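Long-range contact in sister chromatid cohesion protein (Chaetomium thermophilum, PDB 5T8V), which probably loads cohesin onto chromatin, this chain being the C-terminal, HEAT-repeat part of the cohesin loader Scc2: residues P1044-Q1057 with Y1114-D1128. Numbering follows the deposited sequence.
Sequences PRNYVAANVYTAFQ and YDDVASATTHRFLKD
Arg1124 and Tyr1053 illustrate how a long cationic side chain can be spread over an aromatic face: the guanidinium lies nearly flat on the ring, planes 24° apart, with CZ of Arg1124 3.4 Å from the centroid of the Tyr1053 ring and almost on its normal. This is a cation-pi stack, reached because the arginine chain bends at chi2 and chi3 after leaving with CG opposite the backbone N (chi1 171°). Nearer the backbone, CG of Arg1124 lies over the centre of one face of the Phe1125 ring. The amide of Gln1057 stands almost perpendicular to the guanidinium plane, its NE2 3.5 Å from CG of Arg1124.

Phe1125 points its CZ between CB of Tyr1053 and CB of Phe1056, the latter 3.5 Å away. The two phenylalanine rings form an offset edge-to-face pair, the edge of Phe1056 turned to the face of Phe1125 with planes at 60°, and Phe1060 adds another ring beside Phe1125. Helices 1050-1057 and 1115-1128 run nearly parallel here, their axes 11.3 Å apart, within the helical-repeat solenoid of this HEAT-repeat protein; helix 1065-1086, which lies between them in sequence, packs against Tyr1047 and Phe1056.

Before helix 1050-1057 begins, the contact is carried largely by aliphatic groups, among them Val1048 and Val1117. CG1 of Val1117 approaches CG1 of Val1048 at 3.8 Å, while its other methyl, CG2, meets NH1 of Arg1045. Thr1121 turns CG2 toward CB of Tyr1047, and its OG1 donates a hydrogen bond to the carbonyl O of Val1117, from above the carbonyl plane. At the N-terminal end of both segments, Pro1044 lays its ring across Tyr1114, the N-cap residue, as a CH-pi contact: CG of the proline is 3.7 Å from the centroid of the Tyr1114 ring, directly over its face, whereas CG of Arg1045 touches that ring at its edge.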
loop_
_atom_site.group_PDB
_atom_site.type_symbol
_atom_site.label_atom_id
_atom_site.label_comp_id
_atom_site.label_asym_id
_atom_site.label_seq_id
_atom_site.Cartn_x
_atom_site.Cartn_y
_atom_site.Cartn_z
ATOM N N PRO A 1044 46.548 -20.132 32.349
ATOM C CA PRO A 1044 45.921 -21.421 32.014
ATOM C C PRO A 1044 46.729 -22.639 32.424
ATOM O O PRO A 1044 46.142 -23.715 32.593
ATOM C CB PRO A 1044 45.762 -21.346 30.489
ATOM C CG PRO A 1044 45.757 -19.888 30.176
ATOM C CD PRO A 1044 46.682 -19.261 31.168
ATOM N N ARG A 1045 48.048 -22.523 32.587
ATOM C CA ARG A 1045 48.841 -23.692 32.945
ATOM C C ARG A 1045 48.427 -24.279 34.288
ATOM O O ARG A 1045 48.703 -25.455 34.549
ATOM C CB ARG A 1045 50.328 -23.341 32.960
ATOM C CG ARG A 1045 50.916 -23.138 31.569
ATOM C CD ARG A 1045 52.292 -23.772 31.430
ATOM N NE ARG A 1045 52.268 -25.208 31.704
ATOM C CZ ARG A 1045 51.885 -26.139 30.834
ATOM N NH1 ARG A 1045 51.480 -25.801 29.617
ATOM N NH2 ARG A 1045 51.902 -27.419 31.185
ATOM N N ASN A 1046 47.767 -23.495 35.143
ATOM C CA ASN A 1046 47.270 -24.031 36.403
ATOM C C ASN A 1046 46.088 -24.971 36.203
ATOM O O ASN A 1046 45.843 -25.824 37.060
ATOM C CB ASN A 1046 46.871 -22.892 37.342
ATOM C CG ASN A 1046 48.070 -22.216 37.980
ATOM O OD1 ASN A 1046 48.309 -21.026 37.775
ATOM N ND2 ASN A 1046 48.830 -22.975 38.761
ATOM N N TYR A 1047 45.359 -24.836 35.092
ATOM C CA TYR A 1047 44.218 -25.708 34.832
ATOM C C TYR A 1047 44.606 -27.180 34.893
ATOM O O TYR A 1047 43.880 -27.999 35.472
ATOM C CB TYR A 1047 43.616 -25.397 33.460
ATOM C CG TYR A 1047 42.625 -24.255 33.422
ATOM C CD1 TYR A 1047 41.423 -24.325 34.116
ATOM C CD2 TYR A 1047 42.875 -23.120 32.664
ATOM C CE1 TYR A 1047 40.510 -23.288 34.072
ATOM C CE2 TYR A 1047 41.968 -22.078 32.612
ATOM C CZ TYR A 1047 40.787 -22.168 33.317
ATOM O OH TYR A 1047 39.884 -21.132 33.265
ATOM N N VAL A 1048 45.744 -27.539 34.298
ATOM C CA VAL A 1048 46.122 -28.941 34.128
ATOM C C VAL A 1048 46.940 -29.428 35.317
ATOM O O VAL A 1048 47.737 -30.365 35.190
ATOM C CB VAL A 1048 46.901 -29.152 32.815
ATOM C CG1 VAL A 1048 46.030 -28.807 31.624
ATOM C CG2 VAL A 1048 48.184 -28.324 32.803
ATOM N N ALA A 1049 46.751 -28.805 36.476
ATOM C CA ALA A 1049 47.399 -29.250 37.700
ATOM C C ALA A 1049 46.474 -30.189 38.461
ATOM O O ALA A 1049 45.274 -29.932 38.587
ATOM C CB ALA A 1049 47.773 -28.056 38.578
ATOM N N ALA A 1050 47.042 -31.288 38.966
ATOM C CA ALA A 1050 46.260 -32.227 39.763
ATOM C C ALA A 1050 45.535 -31.527 40.902
ATOM O O ALA A 1050 44.500 -32.010 41.373
ATOM C CB ALA A 1050 47.170 -33.327 40.314
ATOM N N ASN A 1051 46.056 -30.384 41.348
ATOM C CA ASN A 1051 45.479 -29.699 42.496
ATOM C C ASN A 1051 44.105 -29.115 42.185
ATOM O O ASN A 1051 43.264 -29.013 43.084
ATOM C CB ASN A 1051 46.433 -28.600 42.962
ATOM C CG ASN A 1051 46.208 -28.203 44.404
ATOM O OD1 ASN A 1051 45.491 -28.877 45.145
ATOM N ND2 ASN A 1051 46.829 -27.105 44.817
ATOM N N VAL A 1052 43.853 -28.736 40.935
ATOM C CA VAL A 1052 42.646 -27.994 40.575
ATOM C C VAL A 1052 41.614 -28.883 39.886
ATOM O O VAL A 1052 40.434 -28.856 40.238
ATOM C CB VAL A 1052 43.007 -26.768 39.704
ATOM C CG1 VAL A 1052 43.555 -27.182 38.346
ATOM C CG2 VAL A 1052 41.802 -25.861 39.537
ATOM N N TYR A 1053 42.027 -29.681 38.897
ATOM C CA TYR A 1053 41.029 -30.427 38.140
ATOM C C TYR A 1053 40.405 -31.552 38.954
ATOM O O TYR A 1053 39.364 -32.079 38.547
ATOM C CB TYR A 1053 41.616 -30.971 36.828
ATOM C CG TYR A 1053 42.674 -32.050 36.943
ATOM C CD1 TYR A 1053 42.354 -33.333 37.373
ATOM C CD2 TYR A 1053 43.988 -31.799 36.568
ATOM C CE1 TYR A 1053 43.317 -34.321 37.462
ATOM C CE2 TYR A 1053 44.959 -32.782 36.649
ATOM C CZ TYR A 1053 44.617 -34.042 37.096
ATOM O OH TYR A 1053 45.578 -35.023 37.181
ATOM N N THR A 1054 41.003 -31.930 40.085
ATOM C CA THR A 1054 40.296 -32.787 41.029
ATOM C C THR A 1054 39.125 -32.039 41.652
ATOM O O THR A 1054 38.060 -32.621 41.891
ATOM C CB THR A 1054 41.249 -33.289 42.115
ATOM O OG1 THR A 1054 41.849 -32.175 42.790
ATOM C CG2 THR A 1054 42.339 -34.166 41.511
ATOM N N ALA A 1055 39.303 -30.742 41.908
ATOM C CA ALA A 1055 38.213 -29.930 42.433
ATOM C C ALA A 1055 37.160 -29.668 41.365
ATOM O O ALA A 1055 35.964 -29.621 41.669
ATOM C CB ALA A 1055 38.756 -28.613 42.987
ATOM N N PHE A 1056 37.580 -29.491 40.109
ATOM C CA PHE A 1056 36.610 -29.327 39.030
ATOM C C PHE A 1056 35.808 -30.607 38.821
ATOM O O PHE A 1056 34.573 -30.574 38.745
ATOM C CB PHE A 1056 37.323 -28.921 37.736
ATOM C CG PHE A 1056 37.798 -27.486 37.712
ATOM C CD1 PHE A 1056 37.609 -26.642 38.798
ATOM C CD2 PHE A 1056 38.428 -26.977 36.586
ATOM C CE1 PHE A 1056 38.044 -25.330 38.759
ATOM C CE2 PHE A 1056 38.865 -25.665 36.545
ATOM C CZ PHE A 1056 38.671 -24.842 37.632
ATOM N N GLN A 1057 36.494 -31.748 38.725
ATOM C CA GLN A 1057 35.791 -33.024 38.634
ATOM C C GLN A 1057 34.847 -33.210 39.815
ATOM O O GLN A 1057 33.722 -33.694 39.648
ATOM C CB GLN A 1057 36.792 -34.177 38.565
ATOM C CG GLN A 1057 37.316 -34.471 37.166
ATOM C CD GLN A 1057 36.255 -35.060 36.255
ATOM O OE1 GLN A 1057 35.072 -35.095 36.598
ATOM N NE2 GLN A 1057 36.675 -35.531 35.086
ATOM N N TYR A 1114 48.880 -22.009 24.798
ATOM C CA TYR A 1114 48.107 -22.895 25.662
ATOM C C TYR A 1114 47.192 -23.817 24.861
ATOM O O TYR A 1114 46.030 -24.023 25.217
ATOM C CB TYR A 1114 47.287 -22.086 26.664
ATOM C CG TYR A 1114 48.102 -21.089 27.458
ATOM C CD1 TYR A 1114 48.939 -21.509 28.483
ATOM C CD2 TYR A 1114 48.029 -19.729 27.186
ATOM C CE1 TYR A 1114 49.686 -20.603 29.212
ATOM C CE2 TYR A 1114 48.772 -18.816 27.912
ATOM C CZ TYR A 1114 49.598 -19.257 28.923
ATOM O OH TYR A 1114 50.340 -18.355 29.651
ATOM N N ASP A 1115 47.706 -24.389 23.773
ATOM C CA ASP A 1115 46.905 -25.306 22.967
ATOM C C ASP A 1115 46.717 -26.640 23.683
ATOM O O ASP A 1115 45.587 -27.092 23.902
ATOM C CB ASP A 1115 47.566 -25.514 21.602
ATOM C CG ASP A 1115 47.765 -24.214 20.845
ATOM O OD1 ASP A 1115 46.928 -23.300 20.997
ATOM O OD2 ASP A 1115 48.761 -24.108 20.096
ATOM N N ASP A 1116 47.825 -27.285 24.061
ATOM C CA ASP A 1116 47.740 -28.600 24.688
ATOM C C ASP A 1116 47.022 -28.542 26.031
ATOM O O ASP A 1116 46.394 -29.524 26.442
ATOM C CB ASP A 1116 49.143 -29.189 24.851
ATOM C CG ASP A 1116 50.091 -28.251 25.573
ATOM O OD1 ASP A 1116 49.824 -27.032 25.593
ATOM O OD2 ASP A 1116 51.109 -28.735 26.112
ATOM N N VAL A 1117 47.107 -27.409 26.731
ATOM C CA VAL A 1117 46.330 -27.220 27.956
ATOM C C VAL A 1117 44.840 -27.240 27.634
ATOM O O VAL A 1117 44.064 -28.036 28.187
ATOM C CB VAL A 1117 46.739 -25.903 28.643
ATOM C CG1 VAL A 1117 45.767 -25.526 29.760
ATOM C CG2 VAL A 1117 48.163 -26.009 29.183
ATOM N N ALA A 1118 44.428 -26.352 26.724
ATOM C CA ALA A 1118 43.033 -26.280 26.309
ATOM C C ALA A 1118 42.503 -27.648 25.910
ATOM O O ALA A 1118 41.392 -28.029 26.294
ATOM C CB ALA A 1118 42.888 -25.290 25.151
ATOM N N SER A 1119 43.286 -28.409 25.142
ATOM C CA SER A 1119 42.831 -29.731 24.723
ATOM C C SER A 1119 42.744 -30.689 25.903
ATOM O O SER A 1119 41.773 -31.443 26.027
ATOM C CB SER A 1119 43.760 -30.291 23.649
ATOM O OG SER A 1119 43.323 -31.577 23.247
ATOM N N ALA A 1120 43.754 -30.684 26.774
ATOM C CA ALA A 1120 43.730 -31.538 27.956
ATOM C C ALA A 1120 42.427 -31.365 28.729
ATOM O O ALA A 1120 41.633 -32.307 28.874
ATOM C CB ALA A 1120 44.935 -31.221 28.847
ATOM N N THR A 1121 42.182 -30.150 29.226
ATOM C CA THR A 1121 41.002 -29.947 30.061
ATOM C C THR A 1121 39.717 -30.103 29.256
ATOM O O THR A 1121 38.722 -30.640 29.760
ATOM C CB THR A 1121 41.063 -28.577 30.728
ATOM O OG1 THR A 1121 41.357 -27.576 29.747
ATOM C CG2 THR A 1121 42.131 -28.571 31.800
ATOM N N THR A 1122 39.719 -29.644 28.004
ATOM C CA THR A 1122 38.552 -29.813 27.143
ATOM C C THR A 1122 38.130 -31.276 27.081
ATOM O O THR A 1122 36.949 -31.604 27.238
ATOM C CB THR A 1122 38.854 -29.285 25.738
ATOM O OG1 THR A 1122 38.985 -27.859 25.781
ATOM C CG2 THR A 1122 37.742 -29.655 24.758
ATOM N N HIS A 1123 39.088 -32.171 26.843
ATOM C CA HIS A 1123 38.754 -33.587 26.769
ATOM C C HIS A 1123 38.333 -34.127 28.128
ATOM O O HIS A 1123 37.400 -34.934 28.215
ATOM C CB HIS A 1123 39.933 -34.383 26.212
ATOM C CG HIS A 1123 39.948 -34.463 24.717
ATOM N ND1 HIS A 1123 39.148 -35.336 24.013
ATOM C CD2 HIS A 1123 40.658 -33.774 23.792
ATOM C CE1 HIS A 1123 39.367 -35.185 22.718
ATOM N NE2 HIS A 1123 40.279 -34.244 22.557
ATOM N N ARG A 1124 38.997 -33.697 29.204
ATOM C CA ARG A 1124 38.618 -34.204 30.521
ATOM C C ARG A 1124 37.169 -33.864 30.857
ATOM O O ARG A 1124 36.439 -34.707 31.391
ATOM C CB ARG A 1124 39.552 -33.655 31.598
ATOM C CG ARG A 1124 39.093 -33.966 33.032
ATOM C CD ARG A 1124 40.153 -34.693 33.826
ATOM N NE ARG A 1124 41.447 -34.027 33.747
ATOM C CZ ARG A 1124 42.581 -34.538 34.213
ATOM N NH1 ARG A 1124 42.590 -35.730 34.797
ATOM N NH2 ARG A 1124 43.709 -33.855 34.091
ATOM N N PHE A 1125 36.733 -32.642 30.557
ATOM C CA PHE A 1125 35.433 -32.163 31.012
ATOM C C PHE A 1125 34.364 -32.155 29.924
ATOM O O PHE A 1125 33.237 -31.715 30.187
ATOM C CB PHE A 1125 35.580 -30.757 31.600
ATOM C CG PHE A 1125 36.555 -30.681 32.741
ATOM C CD1 PHE A 1125 36.267 -31.278 33.957
ATOM C CD2 PHE A 1125 37.760 -30.013 32.597
ATOM C CE1 PHE A 1125 37.161 -31.211 35.008
ATOM C CE2 PHE A 1125 38.657 -29.943 33.645
ATOM C CZ PHE A 1125 38.358 -30.544 34.852
ATOM N N LEU A 1126 34.674 -32.643 28.721
ATOM C CA LEU A 1126 33.703 -32.595 27.632
ATOM C C LEU A 1126 32.395 -33.273 28.026
ATOM O O LEU A 1126 31.310 -32.719 27.817
ATOM C CB LEU A 1126 34.283 -33.250 26.377
ATOM C CG LEU A 1126 33.366 -33.241 25.150
ATOM C CD1 LEU A 1126 33.105 -31.819 24.676
ATOM C CD2 LEU A 1126 33.958 -34.077 24.031
ATOM N N LYS A 1127 32.478 -34.479 28.592
ATOM C CA LYS A 1127 31.267 -35.210 28.952
ATOM C C LYS A 1127 30.400 -34.405 29.913
ATOM O O LYS A 1127 29.178 -34.320 29.739
ATOM C CB LYS A 1127 31.635 -36.560 29.565
ATOM C CG LYS A 1127 32.395 -37.480 28.621
ATOM C CD LYS A 1127 32.780 -38.785 29.303
ATOM C CE LYS A 1127 33.497 -39.727 28.347
ATOM N NZ LYS A 1127 33.890 -41.006 29.009
ATOM N N ASP A 1128 31.015 -33.800 30.929
ATOM C CA ASP A 1128 30.252 -33.055 31.924
ATOM C C ASP A 1128 29.613 -31.814 31.312
ATOM O O ASP A 1128 28.420 -31.552 31.519
ATOM C CB ASP A 1128 31.156 -32.670 33.094
ATOM C CG ASP A 1128 31.794 -33.875 33.754
ATOM O OD1 ASP A 1128 31.159 -34.462 34.654
ATOM O OD2 ASP A 1128 32.926 -34.235 33.369
#